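Local structure of fatty acid synthase 1, isoform A (Drosophila melanogaster, 6FN6) at residues L261-V267 and T552-L558; L287-I291 and L323-I327; T687-Y692 and A862-T868. The protein probably builds long-chain saturated fatty acids from acetyl-CoA, malonyl-CoA and NADPH, this chain being its modifying region of dehydratase, enoylreductase and ketoreductase domains. All blocks are in the same frame, centred on the assembly; numbering follows the deposited sequence.

Contact 1: residues L261-V267 and T552-L558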
# COMPACT_ATOMS: atom_id res chain seq x y z
N LEU A 261 4.17 47.23 29.06
CA LEU A 261 5.08 48.36 29.21
C LEU A 261 4.40 49.52 29.92
O LEU A 261 3.25 49.85 29.63
CB LEU A 261 5.59 48.83 27.84
CG LEU A 261 6.64 47.95 27.16
CD1 LEU A 261 6.98 48.51 25.79
CD2 LEU A 261 7.90 47.80 28.00
N GLU A 262 5.11 50.12 30.87
CA GLU A 262 4.62 51.31 31.56
C GLU A 262 5.58 52.47 31.35
O GLU A 262 6.78 52.35 31.60
CB GLU A 262 4.44 51.02 33.06
CG GLU A 262 3.51 49.86 33.36
CD GLU A 262 3.31 49.64 34.84
OE1 GLU A 262 3.73 50.51 35.64
OE2 GLU A 262 2.71 48.61 35.22
N ARG A 263 5.04 53.60 30.89
CA ARG A 263 5.86 54.77 30.61
C ARG A 263 5.96 55.67 31.84
O ARG A 263 4.99 55.87 32.56
CB ARG A 263 5.28 55.55 29.43
CG ARG A 263 3.98 56.27 29.74
CD ARG A 263 3.41 56.95 28.51
NE ARG A 263 2.00 57.29 28.70
CZ ARG A 263 1.57 58.44 29.22
NH1 ARG A 263 2.43 59.37 29.62
NH2 ARG A 263 0.27 58.65 29.35
N TYR A 264 7.16 56.21 32.06
CA TYR A 264 7.37 57.16 33.14
C TYR A 264 7.06 58.57 32.66
O TYR A 264 7.26 58.90 31.50
CB TYR A 264 8.81 57.08 33.65
CG TYR A 264 9.05 55.95 34.60
CD1 TYR A 264 9.37 54.68 34.14
CD2 TYR A 264 8.96 56.13 35.97
CE1 TYR A 264 9.59 53.63 35.00
CE2 TYR A 264 9.17 55.09 36.85
CZ TYR A 264 9.49 53.84 36.36
OH TYR A 264 9.71 52.79 37.22
N GLN A 265 6.53 59.40 33.56
CA GLN A 265 6.31 60.81 33.27
C GLN A 265 6.22 61.62 34.57
O GLN A 265 5.96 61.07 35.64
CB GLN A 265 5.04 61.02 32.44
CG GLN A 265 3.76 60.53 33.09
CD GLN A 265 2.52 61.06 32.40
OE1 GLN A 265 1.85 60.35 31.66
NE2 GLN A 265 2.21 62.33 32.64
N PHE A 266 6.43 62.92 34.45
CA PHE A 266 6.33 63.82 35.59
C PHE A 266 4.88 64.15 35.90
O PHE A 266 4.15 64.63 35.03
CB PHE A 266 7.12 65.10 35.34
CG PHE A 266 7.01 66.11 36.44
CD1 PHE A 266 7.73 65.96 37.61
CD2 PHE A 266 6.18 67.21 36.31
CE1 PHE A 266 7.62 66.89 38.63
CE2 PHE A 266 6.06 68.14 37.32
CZ PHE A 266 6.79 67.98 38.49
N VAL A 267 4.47 63.89 37.14
CA VAL A 267 3.12 64.19 37.59
C VAL A 267 3.19 65.24 38.69
O VAL A 267 3.71 64.96 39.78
CB VAL A 267 2.39 62.93 38.08
CG1 VAL A 267 0.97 63.27 38.55
CG2 VAL A 267 2.35 61.87 36.99
N THR A 552 6.46 64.14 41.13
CA THR A 552 7.20 62.88 41.14
C THR A 552 7.17 62.25 39.75
O THR A 552 6.40 62.68 38.89
CB THR A 552 6.60 61.88 42.14
OG1 THR A 552 5.25 61.57 41.76
CG2 THR A 552 6.59 62.47 43.54
N PHE A 553 8.01 61.25 39.54
CA PHE A 553 7.97 60.46 38.32
C PHE A 553 7.20 59.17 38.57
O PHE A 553 7.63 58.32 39.35
CB PHE A 553 9.38 60.15 37.81
CG PHE A 553 10.02 61.29 37.09
CD1 PHE A 553 9.64 61.61 35.80
CD2 PHE A 553 10.99 62.06 37.71
CE1 PHE A 553 10.23 62.66 35.13
CE2 PHE A 553 11.58 63.12 37.04
CZ PHE A 553 11.20 63.42 35.75
N ARG A 554 6.05 59.05 37.92
CA ARG A 554 5.19 57.89 38.11
C ARG A 554 5.07 57.08 36.81
O ARG A 554 5.15 57.63 35.71
CB ARG A 554 3.80 58.33 38.59
CG ARG A 554 3.82 59.15 39.87
CD ARG A 554 3.72 58.28 41.12
NE ARG A 554 4.86 57.37 41.29
CZ ARG A 554 5.94 57.63 42.01
NH1 ARG A 554 6.08 58.79 42.65
NH2 ARG A 554 6.91 56.73 42.10
N HIS A 555 4.88 55.77 36.95
CA HIS A 555 4.76 54.89 35.79
C HIS A 555 3.30 54.53 35.52
O HIS A 555 2.60 54.02 36.40
CB HIS A 555 5.59 53.62 35.99
CG HIS A 555 5.33 52.93 37.29
ND1 HIS A 555 4.15 52.27 37.57
CD2 HIS A 555 6.11 52.78 38.39
CE1 HIS A 555 4.21 51.75 38.78
NE2 HIS A 555 5.39 52.05 39.30
N LEU A 556 2.84 54.82 34.31
CA LEU A 556 1.45 54.60 33.92
C LEU A 556 1.30 53.40 32.99
O LEU A 556 2.10 53.20 32.07
CB LEU A 556 0.89 55.86 33.25
CG LEU A 556 0.31 56.93 34.18
CD1 LEU A 556 1.28 57.30 35.29
CD2 LEU A 556 -0.06 58.17 33.38
N LYS A 557 0.25 52.61 33.23
CA LYS A 557 -0.04 51.44 32.40
C LYS A 557 -0.49 51.86 31.00
O LYS A 557 -1.38 52.70 30.86
CB LYS A 557 -1.14 50.58 33.05
CG LYS A 557 -0.72 49.86 34.33
CD LYS A 557 -1.94 49.36 35.09
CE LYS A 557 -1.60 48.80 36.47
NZ LYS A 557 -0.84 49.77 37.31
N LEU A 558 0.13 51.29 29.98
CA LEU A 558 -0.21 51.63 28.60
C LEU A 558 -1.45 50.84 28.13
O LEU A 558 -1.63 49.68 28.49
CB LEU A 558 0.98 51.35 27.67
CG LEU A 558 2.20 52.26 27.90
CD1 LEU A 558 3.41 51.75 27.15
CD2 LEU A 558 1.89 53.70 27.51
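Six backbone hydrogen bonds of normal length zip the strands 261-267 and 552-557 together. Arg263 N to Leu556 O (3.2 Å) and Leu556 N to Arg263 O (3.0 Å) form one reciprocal pair; Gln265 with Arg554 and Val267 with Thr552 repeat the pattern. Past the strand end a weak bond follows, Leu558 N to Leu261 O at 3.5 Å. At the intervening non-hydrogen-bonded pairs the backbones come closest, Tyr264 and His555 having CA atoms 4.4 Å apart, and CA-H...O contacts fill in, such as His555 CA to Arg263 O at 3.4 Å.

Aromatic contacts gather on the face bearing Tyr264, Phe266, Phe553 and His555. The His555 ring turns its edge to the Tyr264 face in an offset T-shaped pair, while His555 CB lies over that face, 3.9 Å from the centroid. Phe266 CB meets Phe553 CE1 at 4.0 Å.

Arg554 forms a salt bridge with Glu296 and a hydrogen bond with Gln292, and Lys557 a salt bridge with Asp288. Strand 1162-1168, in the C-terminal tag, pairs with the other edge of 257-268. The six antiparallel bridges thus join strand 257-268 to strand 549-557 of the Rossmann-type pseudo-ketoreductase part within one mixed sheet, as in animal fatty acid synthases.

Contact 2: residues L287-I291 and L323-I327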
# COMPACT_ATOMS: atom_id res chain seq x y z
N LEU A 287 -5.80 56.77 40.74
CA LEU A 287 -5.67 55.81 41.83
C LEU A 287 -4.31 55.11 41.77
O LEU A 287 -3.70 54.84 42.81
CB LEU A 287 -6.79 54.76 41.77
CG LEU A 287 -8.21 55.26 42.05
CD1 LEU A 287 -9.23 54.28 41.52
CD2 LEU A 287 -8.41 55.48 43.54
N ASP A 288 -3.85 54.82 40.57
CA ASP A 288 -2.56 54.17 40.38
C ASP A 288 -1.43 55.07 40.88
O ASP A 288 -0.49 54.60 41.53
CB ASP A 288 -2.34 53.83 38.91
CG ASP A 288 -1.29 52.75 38.71
OD1 ASP A 288 -0.35 52.68 39.52
OD2 ASP A 288 -1.42 51.97 37.74
N VAL A 289 -1.53 56.36 40.59
CA VAL A 289 -0.52 57.31 41.03
C VAL A 289 -0.54 57.41 42.55
O VAL A 289 0.50 57.47 43.19
CB VAL A 289 -0.74 58.70 40.39
CG1 VAL A 289 0.18 59.73 41.03
CG2 VAL A 289 -0.50 58.64 38.89
N ALA A 290 -1.74 57.41 43.12
CA ALA A 290 -1.91 57.58 44.56
C ALA A 290 -1.23 56.45 45.32
O ALA A 290 -0.46 56.70 46.25
CB ALA A 290 -3.38 57.65 44.92
N ILE A 291 -1.52 55.22 44.93
CA ILE A 291 -0.95 54.06 45.61
C ILE A 291 0.56 54.05 45.44
O ILE A 291 1.30 53.67 46.35
CB ILE A 291 -1.58 52.75 45.08
CG1 ILE A 291 -3.07 52.69 45.45
CG2 ILE A 291 -0.85 51.53 45.62
CD1 ILE A 291 -3.36 52.61 46.94
N LEU A 323 -7.37 48.57 43.81
CA LEU A 323 -6.32 48.98 44.73
C LEU A 323 -5.43 47.80 45.09
O LEU A 323 -4.21 47.88 44.98
CB LEU A 323 -6.92 49.60 45.99
CG LEU A 323 -7.81 50.83 45.80
CD1 LEU A 323 -8.27 51.36 47.15
CD2 LEU A 323 -7.09 51.92 45.01
N LEU A 324 -6.04 46.70 45.51
CA LEU A 324 -5.29 45.51 45.87
C LEU A 324 -4.50 45.01 44.67
O LEU A 324 -3.40 44.47 44.81
CB LEU A 324 -6.22 44.42 46.39
CG LEU A 324 -5.55 43.10 46.80
CD1 LEU A 324 -4.49 43.32 47.87
CD2 LEU A 324 -6.59 42.09 47.27
N GLN A 325 -5.06 45.20 43.48
CA GLN A 325 -4.41 44.76 42.26
C GLN A 325 -3.15 45.58 41.98
O GLN A 325 -2.14 45.05 41.52
CB GLN A 325 -5.38 44.85 41.08
CG GLN A 325 -4.94 44.06 39.86
CD GLN A 325 -5.96 44.11 38.74
OE1 GLN A 325 -7.17 44.11 38.97
NE2 GLN A 325 -5.47 44.17 37.50
N ILE A 326 -3.22 46.88 42.27
CA ILE A 326 -2.07 47.76 42.09
C ILE A 326 -0.99 47.39 43.10
O ILE A 326 0.20 47.32 42.75
CB ILE A 326 -2.48 49.24 42.25
CG1 ILE A 326 -3.50 49.63 41.18
CG2 ILE A 326 -1.26 50.14 42.12
CD1 ILE A 326 -4.29 50.88 41.53
N ILE A 327 -1.39 47.14 44.34
CA ILE A 327 -0.46 46.79 45.40
C ILE A 327 0.23 45.48 45.05
O ILE A 327 1.46 45.42 44.96
CB ILE A 327 -1.18 46.70 46.76
CG1 ILE A 327 -1.77 48.05 47.14
CG2 ILE A 327 -0.21 46.21 47.84
CD1 ILE A 327 -2.72 48.01 48.32
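Helices 287-291 and 323-327 meet through side chains spaced three and four residues apart: Leu287, Asp288 and Ile291 on one, Leu323, Ile326 and Ile327 on the other. Ile291 is the main contributor of its helix. With chi1 and chi2 both m, its CG2 reaches Ile326 CG2 (3.8 Å) and Ile327 CG1 (3.9 Å), while its CG1 approaches Leu323 CD2 at 4.1 Å, so it is wedged among three residues. Ile326 instead takes the mt rotamer and points at the partner helix, its CD1 lying 4.2 Å from Leu287 O.

The segment axes approach to 10.0 Å and cross at -52°, an angle close to that expected when i±4 ridges pack into grooves. Both helices flank strand 303-309 in chain order, before and after it, and cover one face of a mixed sheet, where Phe376 touches Ile291, Leu323 and Ile327. This alpha/beta unit corresponds to the pseudo-methyltransferase domain known from animal fatty acid synthases.

The two leucines are both mt. Leu323 has its CA-to-CB bond sideways, yet its extended side chain comes nearer, and its CD2 meets Leu287 CD2 at 4.1 Å. Asp288 has a t chi1; its OD1 lies 3.7 Å from Ile326 CG2 and accepts a hydrogen bond from Gln292, while OD2 forms a salt bridge with Lys557.

Contact 3: residues T687-Y692 and A862-T868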
# COMPACT_ATOMS: atom_id res chain seq x y z
N THR A 687 -12.49 32.87 -7.62
CA THR A 687 -12.75 31.46 -7.33
C THR A 687 -12.03 30.50 -8.28
O THR A 687 -11.95 29.30 -8.00
CB THR A 687 -14.26 31.15 -7.40
OG1 THR A 687 -14.71 31.26 -8.75
CG2 THR A 687 -15.05 32.11 -6.53
N VAL A 688 -11.51 31.02 -9.38
CA VAL A 688 -11.05 30.17 -10.48
C VAL A 688 -9.62 29.62 -10.34
O VAL A 688 -9.42 28.42 -10.48
CB VAL A 688 -11.19 30.93 -11.82
CG1 VAL A 688 -10.56 30.15 -12.97
CG2 VAL A 688 -12.64 31.21 -12.11
N PRO A 689 -8.63 30.49 -10.08
CA PRO A 689 -7.21 30.12 -10.19
C PRO A 689 -6.82 28.76 -9.60
O PRO A 689 -6.29 27.92 -10.32
CB PRO A 689 -6.51 31.24 -9.42
CG PRO A 689 -7.39 32.40 -9.58
CD PRO A 689 -8.79 31.87 -9.60
N CYS A 690 -7.05 28.56 -8.30
CA CYS A 690 -6.53 27.38 -7.62
C CYS A 690 -7.25 26.10 -7.99
O CYS A 690 -6.62 25.13 -8.41
CB CYS A 690 -6.59 27.58 -6.11
SG CYS A 690 -5.26 28.61 -5.47
N VAL A 691 -8.57 26.07 -7.81
CA VAL A 691 -9.33 24.84 -8.01
C VAL A 691 -9.20 24.35 -9.45
O VAL A 691 -9.14 23.15 -9.69
CB VAL A 691 -10.82 25.02 -7.64
CG1 VAL A 691 -10.96 25.27 -6.14
CG2 VAL A 691 -11.45 26.16 -8.44
N TYR A 692 -9.14 25.27 -10.41
CA TYR A 692 -9.07 24.89 -11.81
C TYR A 692 -7.65 24.54 -12.24
O TYR A 692 -7.45 23.64 -13.05
CB TYR A 692 -9.64 25.99 -12.70
CG TYR A 692 -11.14 25.93 -12.81
CD1 TYR A 692 -11.75 24.99 -13.64
CD2 TYR A 692 -11.95 26.79 -12.10
CE1 TYR A 692 -13.13 24.92 -13.74
CE2 TYR A 692 -13.33 26.73 -12.19
CZ TYR A 692 -13.91 25.80 -13.02
OH TYR A 692 -15.28 25.73 -13.12
N ALA A 862 -15.86 25.66 -20.05
CA ALA A 862 -15.63 24.60 -19.07
C ALA A 862 -15.31 25.19 -17.70
O ALA A 862 -15.66 24.62 -16.67
CB ALA A 862 -14.50 23.69 -19.53
N VAL A 863 -14.63 26.34 -17.70
CA VAL A 863 -14.28 27.02 -16.47
C VAL A 863 -15.38 28.01 -16.09
O VAL A 863 -15.56 29.03 -16.75
CB VAL A 863 -12.92 27.73 -16.59
CG1 VAL A 863 -12.55 28.44 -15.29
CG2 VAL A 863 -11.84 26.74 -16.99
N VAL A 864 -16.10 27.70 -15.02
CA VAL A 864 -17.16 28.56 -14.51
C VAL A 864 -16.80 29.02 -13.10
O VAL A 864 -16.30 28.23 -12.30
CB VAL A 864 -18.52 27.84 -14.53
CG1 VAL A 864 -19.63 28.73 -13.98
CG2 VAL A 864 -18.86 27.39 -15.94
N PRO A 865 -17.05 30.30 -12.78
CA PRO A 865 -16.79 30.70 -11.40
C PRO A 865 -17.73 29.98 -10.43
O PRO A 865 -18.84 29.61 -10.80
CB PRO A 865 -17.06 32.21 -11.41
CG PRO A 865 -17.97 32.43 -12.55
CD PRO A 865 -17.56 31.42 -13.59
N LEU A 866 -17.26 29.77 -9.20
CA LEU A 866 -18.03 29.03 -8.21
C LEU A 866 -18.96 29.94 -7.42
O LEU A 866 -18.79 31.16 -7.42
CB LEU A 866 -17.08 28.32 -7.24
CG LEU A 866 -16.43 27.02 -7.70
CD1 LEU A 866 -15.59 27.22 -8.95
CD2 LEU A 866 -15.59 26.45 -6.58
N PRO A 867 -19.97 29.35 -6.76
CA PRO A 867 -20.75 30.11 -5.78
C PRO A 867 -19.83 30.70 -4.72
O PRO A 867 -18.78 30.11 -4.43
CB PRO A 867 -21.70 29.07 -5.19
CG PRO A 867 -21.82 28.04 -6.24
CD PRO A 867 -20.49 27.98 -6.91
N THR A 868 -20.21 31.84 -4.15
CA THR A 868 -19.36 32.52 -3.18
C THR A 868 -20.07 32.79 -1.86
O THR A 868 -21.24 33.19 -1.84
CB THR A 868 -18.87 33.87 -3.74
OG1 THR A 868 -19.99 34.66 -4.16
CG2 THR A 868 -17.93 33.65 -4.92
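Two hydrogen bonds tie segment 687-692, a turn leading into helix 689-702, to the irregular segment 862-868, within the medium-chain dehydrogenase/reductase-type fold of the enoylreductase. Tyr692 OH donates to Val864 O at 2.8 Å, and Leu866 N donates to Thr687 OG1 at 3.0 Å with a nearly straight N-H...O angle of 165°. The side chains of 687-692 thereby hold main-chain atoms of a segment that lacks regular secondary structure of its own. Thr687 OG1 also bonds to Glu684 O, and Thr868 OG1 pairs with Glu683, tying both threonines, which lie side by side, to the short helix 682-685.

Around these bonds the packing is apolar. Thr687 CG2 meets Thr868 CG2 at 3.6 Å, and Val691 CG2 lies 4.3 Å from Leu866 CD1, which also approaches Tyr692 CE2 at 4.0 Å. Helix 719-731 of the Rossmann-type nucleotide-binding part touches Tyr692, whereas Lys891 on strand 891-895 touches Thr687 and Val691. The segment, leaving helix 844-860 for strand 868-872, thus runs along the seam between the two parts of the enoylreductase. Val863 closes the hydrophobic side: its CG1 touches Val688 CG1 at 3.5 Å and sits over the Tyr692 ring face, 3.5 Å from the centroid.

Contacts 1 and 2 are neighbours, with centres about 13 Å apart, and share an interface: Lys557 NZ forms a 2.3 Å salt bridge with Asp288 OD2, and Arg554 CD lies 3.8 Å from Val289 CG1. Helix 279-296 thus joins the helix pair of contact 2 to the strand pair of contact 1. Contact 3 belongs to a separate domain, its centre about 56 Å from that of contact 1 and 59 Å from that of contact 2. Chemistry follows place: the partly buried strand pair relies on backbone hydrogen bonds, the buried helix-helix contact on aliphatic packing, and the buried contact 3 combines side-chain-to-backbone hydrogen bonds with apolar packing where one partner has no regular structure.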